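Local coordinates for PGRP-Hd - Peptidoglycan recognition protein homologue (Alvinella pompejana, PDB 3EP1) that probably recognises bacterial peptidoglycan as an innate-immunity receptor of the PGRP family, whose fold is related to that of N-acetylmuramoyl-L-alanine amidases, at residues A[5-8]-A[9-12]; A[55-58]-A[59-62]. All coordinates share one frame; numbering follows the deposited sequence.

Overall arrangement
Both contacts are local, each made within eight consecutive residues, and they meet at one corner of the fold. Interaction 1 (5-12) is a short 3-10 turn before the first strand of the mixed sheet; interaction 2 (55-62) is the start of helix 59-72. Their centres lie about 12 Å apart, and Glu60 packs against Trp11, Gln10 and Val6. Interaction 1 is partly buried: Val6 and Trp11 sit inside, and Arg8 and Trp11 are tied by polar bonds to strand 90-92 and the residue after it. Interaction 2 is a surface contact, with weak backbone bonds and a disulfide, Thr59 being its buried member.

Interaction 1. Residues A[5-8]-A[9-12]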
loop_
_atom_site.group_PDB
_atom_site.type_symbol
_atom_site.label_atom_id
_atom_site.label_comp_id
_atom_site.label_asym_id
_atom_site.label_seq_id
_atom_site.Cartn_x
_atom_site.Cartn_y
_atom_site.Cartn_z
ATOM N N ILE A 5 -6.158 1.161 6.625
ATOM C CA ILE A 5 -7.399 0.530 6.221
ATOM C C ILE A 5 -8.062 0.121 7.534
ATOM O O ILE A 5 -7.372 -0.292 8.469
ATOM C CB ILE A 5 -7.108 -0.709 5.329
ATOM C CG1 ILE A 5 -6.608 -0.239 3.953
ATOM C CG2 ILE A 5 -8.349 -1.569 5.175
ATOM C CD1 ILE A 5 -5.916 -1.309 3.138
ATOM N N VAL A 6 -9.381 0.260 7.625
ATOM C CA VAL A 6 -10.083 -0.114 8.852
ATOM C C VAL A 6 -10.221 -1.642 8.955
ATOM O O VAL A 6 -10.907 -2.270 8.155
ATOM C CB VAL A 6 -11.481 0.535 8.922
ATOM C CG1 VAL A 6 -12.180 0.109 10.192
ATOM C CG2 VAL A 6 -11.359 2.052 8.882
ATOM N N PRO A 7 -9.574 -2.252 9.962
ATOM C CA PRO A 7 -9.610 -3.702 10.177
ATOM C C PRO A 7 -10.984 -4.227 10.579
ATOM O O PRO A 7 -11.815 -3.479 11.094
ATOM C CB PRO A 7 -8.567 -3.900 11.268
ATOM C CG PRO A 7 -8.784 -2.684 12.116
ATOM C CD PRO A 7 -8.905 -1.578 11.090
ATOM N N ARG A 8 -11.201 -5.520 10.337
ATOM C CA ARG A 8 -12.461 -6.197 10.651
ATOM C C ARG A 8 -12.936 -5.901 12.067
ATOM O O ARG A 8 -14.096 -5.560 12.286
ATOM C CB ARG A 8 -12.311 -7.715 10.512
ATOM C CG ARG A 8 -12.076 -8.225 9.106
ATOM C CD ARG A 8 -11.838 -9.732 9.113
ATOM N NE ARG A 8 -13.024 -10.485 9.519
ATOM C CZ ARG A 8 -14.048 -10.758 8.718
ATOM N NH1 ARG A 8 -14.036 -10.343 7.461
ATOM N NH2 ARG A 8 -15.083 -11.452 9.169
ATOM N N GLN A 9 -12.032 -6.044 13.026
ATOM C CA GLN A 9 -12.382 -5.816 14.417
ATOM C C GLN A 9 -12.824 -4.389 14.745
ATOM O O GLN A 9 -13.519 -4.177 15.737
ATOM C CB GLN A 9 -11.227 -6.221 15.333
ATOM C CG GLN A 9 -11.529 -5.952 16.789
ATOM C CD GLN A 9 -10.714 -6.790 17.762
ATOM O OE1 GLN A 9 -10.988 -6.785 18.964
ATOM N NE2 GLN A 9 -9.714 -7.512 17.252
ATOM N N GLN A 10 -12.442 -3.416 13.926
ATOM C CA GLN A 10 -12.835 -2.036 14.203
ATOM C C GLN A 10 -14.319 -1.850 13.912
ATOM O O GLN A 10 -14.951 -0.961 14.481
ATOM C CB GLN A 10 -11.989 -1.043 13.392
ATOM C CG GLN A 10 -11.764 0.306 14.088
ATOM C CD GLN A 10 -10.411 0.940 13.743
ATOM O OE1 GLN A 10 -9.350 0.369 14.007
ATOM N NE2 GLN A 10 -10.451 2.131 13.157
ATOM N N TRP A 11 -14.886 -2.669 13.028
ATOM C CA TRP A 11 -16.319 -2.554 12.775
ATOM C C TRP A 11 -17.089 -3.706 13.418
ATOM O O TRP A 11 -18.224 -3.981 13.047
ATOM C CB TRP A 11 -16.660 -2.439 11.274
ATOM C CG TRP A 11 -16.081 -3.460 10.331
ATOM C CD1 TRP A 11 -14.873 -3.398 9.696
ATOM C CD2 TRP A 11 -16.714 -4.659 9.868
ATOM N NE1 TRP A 11 -14.716 -4.478 8.860
ATOM C CE2 TRP A 11 -15.829 -5.270 8.945
ATOM C CE3 TRP A 11 -17.940 -5.278 10.140
ATOM C CZ2 TRP A 11 -16.133 -6.471 8.294
ATOM C CZ3 TRP A 11 -18.244 -6.475 9.493
ATOM C CH2 TRP A 11 -17.344 -7.057 8.580
ATOM N N ALA A 12 -16.460 -4.350 14.403
ATOM C CA ALA A 12 -17.041 -5.475 15.152
ATOM C C ALA A 12 -17.444 -6.666 14.296
ATOM O O ALA A 12 -18.517 -7.229 14.476
ATOM C CB ALA A 12 -18.240 -5.004 15.953
#
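A 3-10 turn near the N-terminus brings Pro7 and Arg8 against Gln10 and Trp11. Two successive i to i+3 backbone hydrogen bonds shape it, Gln10 N to Pro7 O at 2.9 Å and Trp11 N to Arg8 O at 3.1 Å. Both donors stand more than 50° out of the acceptor's carbonyl plane.

On one side of the turn the Gln10 side chain reaches back over Val6 and Pro7. Val6 holds CG1 anti to its backbone N (chi1 179°), which presses that methyl against Gln10 CB at 3.4 Å, the two side chains crossing at about a right angle. Beyond CB the glutamine bends, and its OE1 packs against Pro7 CD, 3.5 Å away, and the neighbouring CG.

The turn sits between strand 90-92 and helix 59-72. Val6 pairs through its backbone with Ile90 and Glu92 of the strand, Trp11 NE1 hydrogen-bonds to Glu92 O, and the indole packs on Val63 and Gln67 of the helix.

Unlike Gln10, Trp11 swings its side chain back under the turn. A first torsion of 51° sets CG between the backbone N and the carbonyl carbon, and one ring face then receives Arg8 O, 3.4 Å above the plane and offset toward the rim. The pyrrole part also lies along the backbone, with NE1 3.4 Å from Arg8 CA. The Arg8 guanidinium sits obliquely beside Trp11 CZ2, with NH1 hydrogen-bonded to Gly93 O and in a salt bridge with Asp77.

Interaction 2. Residues A[55-58]-A[59-62]; sequences DSSC and TEQI
Cys58 meets Gln61 and Ile62 where the loop 55-58 runs into the first turn of helix 59-72. The backbone bonds come first. Cys58 O faces two amides of that turn, Gln61 N at 2.9 Å and Ile62 N at 3.2 Å, a single carbonyl serving an i+3 and an i+4 donor. Both hydrogen bonds are weak, with N-H...O angles of 121° and 135°. A further weak bond, Ile62 N to Thr59 O, gives the same amide a second acceptor.

Side-chain carbons pack round that carbonyl. Gln61 lays its CB against Cys58 O at 3.2 Å before the rest of the chain runs on, extended. Ile62 approaches the same oxygen with CG1, 3.8 Å from Cys58 O, and its CD1 makes an apolar contact with Cys58 SG at 4.2 Å. The sulfur can meet that methyl because chi1 of Cys58 is 86°, which tucks SG back over the start of the helix and to within 3.1 Å of Thr59 N.

Covalent and polar side-chain chemistry is sparse. Cys58 SG forms the disulfide with Cys52, closing a short loop ahead of the helix, consistent with the disulfide common in PGRP domains. Ser57 has OG anti to its backbone N, a rotation that directs it toward Glu60, yet OG and OE1 remain 3.9 Å apart, which is packing. Thr59 is turned into the fold, where it touches Tyr91 of strand 90-92 and Ile116.

Since both bonds to Cys58 O are weak, the disulfide to Cys52 probably adds much of the restraint on this entry into the helix.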
loop_
_atom_site.group_PDB
_atom_site.type_symbol
_atom_site.label_atom_id
_atom_site.label_comp_id
_atom_site.label_asym_id
_atom_site.label_seq_id
_atom_site.Cartn_x
_atom_site.Cartn_y
_atom_site.Cartn_z
ATOM N N ASP A 55 -19.817 11.704 6.252
ATOM C CA ASP A 55 -18.864 11.705 7.357
ATOM C C ASP A 55 -19.622 11.621 8.675
ATOM O O ASP A 55 -20.315 12.571 9.064
ATOM C CB ASP A 55 -18.001 12.994 7.315
ATOM N N SER A 56 -19.498 10.487 9.358
ATOM C CA SER A 56 -20.184 10.301 10.635
ATOM C C SER A 56 -19.754 9.010 11.308
ATOM O O SER A 56 -19.850 8.874 12.535
ATOM C CB SER A 56 -21.692 10.285 10.411
ATOM N N SER A 57 -19.269 8.071 10.497
ATOM C CA SER A 57 -18.850 6.771 10.993
ATOM C C SER A 57 -20.096 5.971 11.359
ATOM O O SER A 57 -20.096 5.164 12.297
ATOM C CB SER A 57 -17.954 6.899 12.219
ATOM O OG SER A 57 -17.735 5.616 12.787
ATOM N N CYS A 58 -21.182 6.251 10.647
ATOM C CA CYS A 58 -22.411 5.498 10.835
ATOM C C CYS A 58 -22.095 4.372 9.836
ATOM O O CYS A 58 -22.669 3.287 9.874
ATOM C CB CYS A 58 -23.616 6.312 10.355
ATOM S SG CYS A 58 -23.884 6.074 8.574
ATOM N N THR A 59 -21.143 4.671 8.949
ATOM C CA THR A 59 -20.675 3.760 7.906
ATOM C C THR A 59 -20.119 2.439 8.449
ATOM O O THR A 59 -20.221 1.392 7.802
ATOM C CB THR A 59 -19.595 4.448 7.034
ATOM O OG1 THR A 59 -20.216 5.447 6.218
ATOM C CG2 THR A 59 -18.904 3.446 6.129
ATOM N N GLU A 60 -19.522 2.483 9.630
ATOM C CA GLU A 60 -18.992 1.272 10.218
ATOM C C GLU A 60 -20.177 0.373 10.541
ATOM O O GLU A 60 -20.109 -0.849 10.379
ATOM C CB GLU A 60 -18.220 1.598 11.490
ATOM C CG GLU A 60 -16.750 1.294 11.419
ATOM C CD GLU A 60 -15.964 2.008 12.498
ATOM O OE1 GLU A 60 -16.455 2.067 13.642
ATOM O OE2 GLU A 60 -14.851 2.501 12.204
ATOM N N GLN A 61 -21.272 0.988 10.985
ATOM C CA GLN A 61 -22.469 0.231 11.323
ATOM C C GLN A 61 -23.083 -0.371 10.061
ATOM O O GLN A 61 -23.725 -1.415 10.121
ATOM C CB GLN A 61 -23.500 1.122 12.025
ATOM C CG GLN A 61 -23.028 1.713 13.355
ATOM C CD GLN A 61 -24.156 2.394 14.132
ATOM O OE1 GLN A 61 -23.946 2.924 15.227
ATOM N NE2 GLN A 61 -25.359 2.376 13.565
ATOM N N ILE A 62 -22.894 0.284 8.919
ATOM C CA ILE A 62 -23.441 -0.244 7.675
ATOM C C ILE A 62 -22.666 -1.476 7.239
ATOM O O ILE A 62 -23.252 -2.447 6.765
ATOM C CB ILE A 62 -23.396 0.790 6.525
ATOM C CG1 ILE A 62 -24.390 1.919 6.790
ATOM C CG2 ILE A 62 -23.744 0.103 5.209
ATOM C CD1 ILE A 62 -24.367 3.023 5.753
#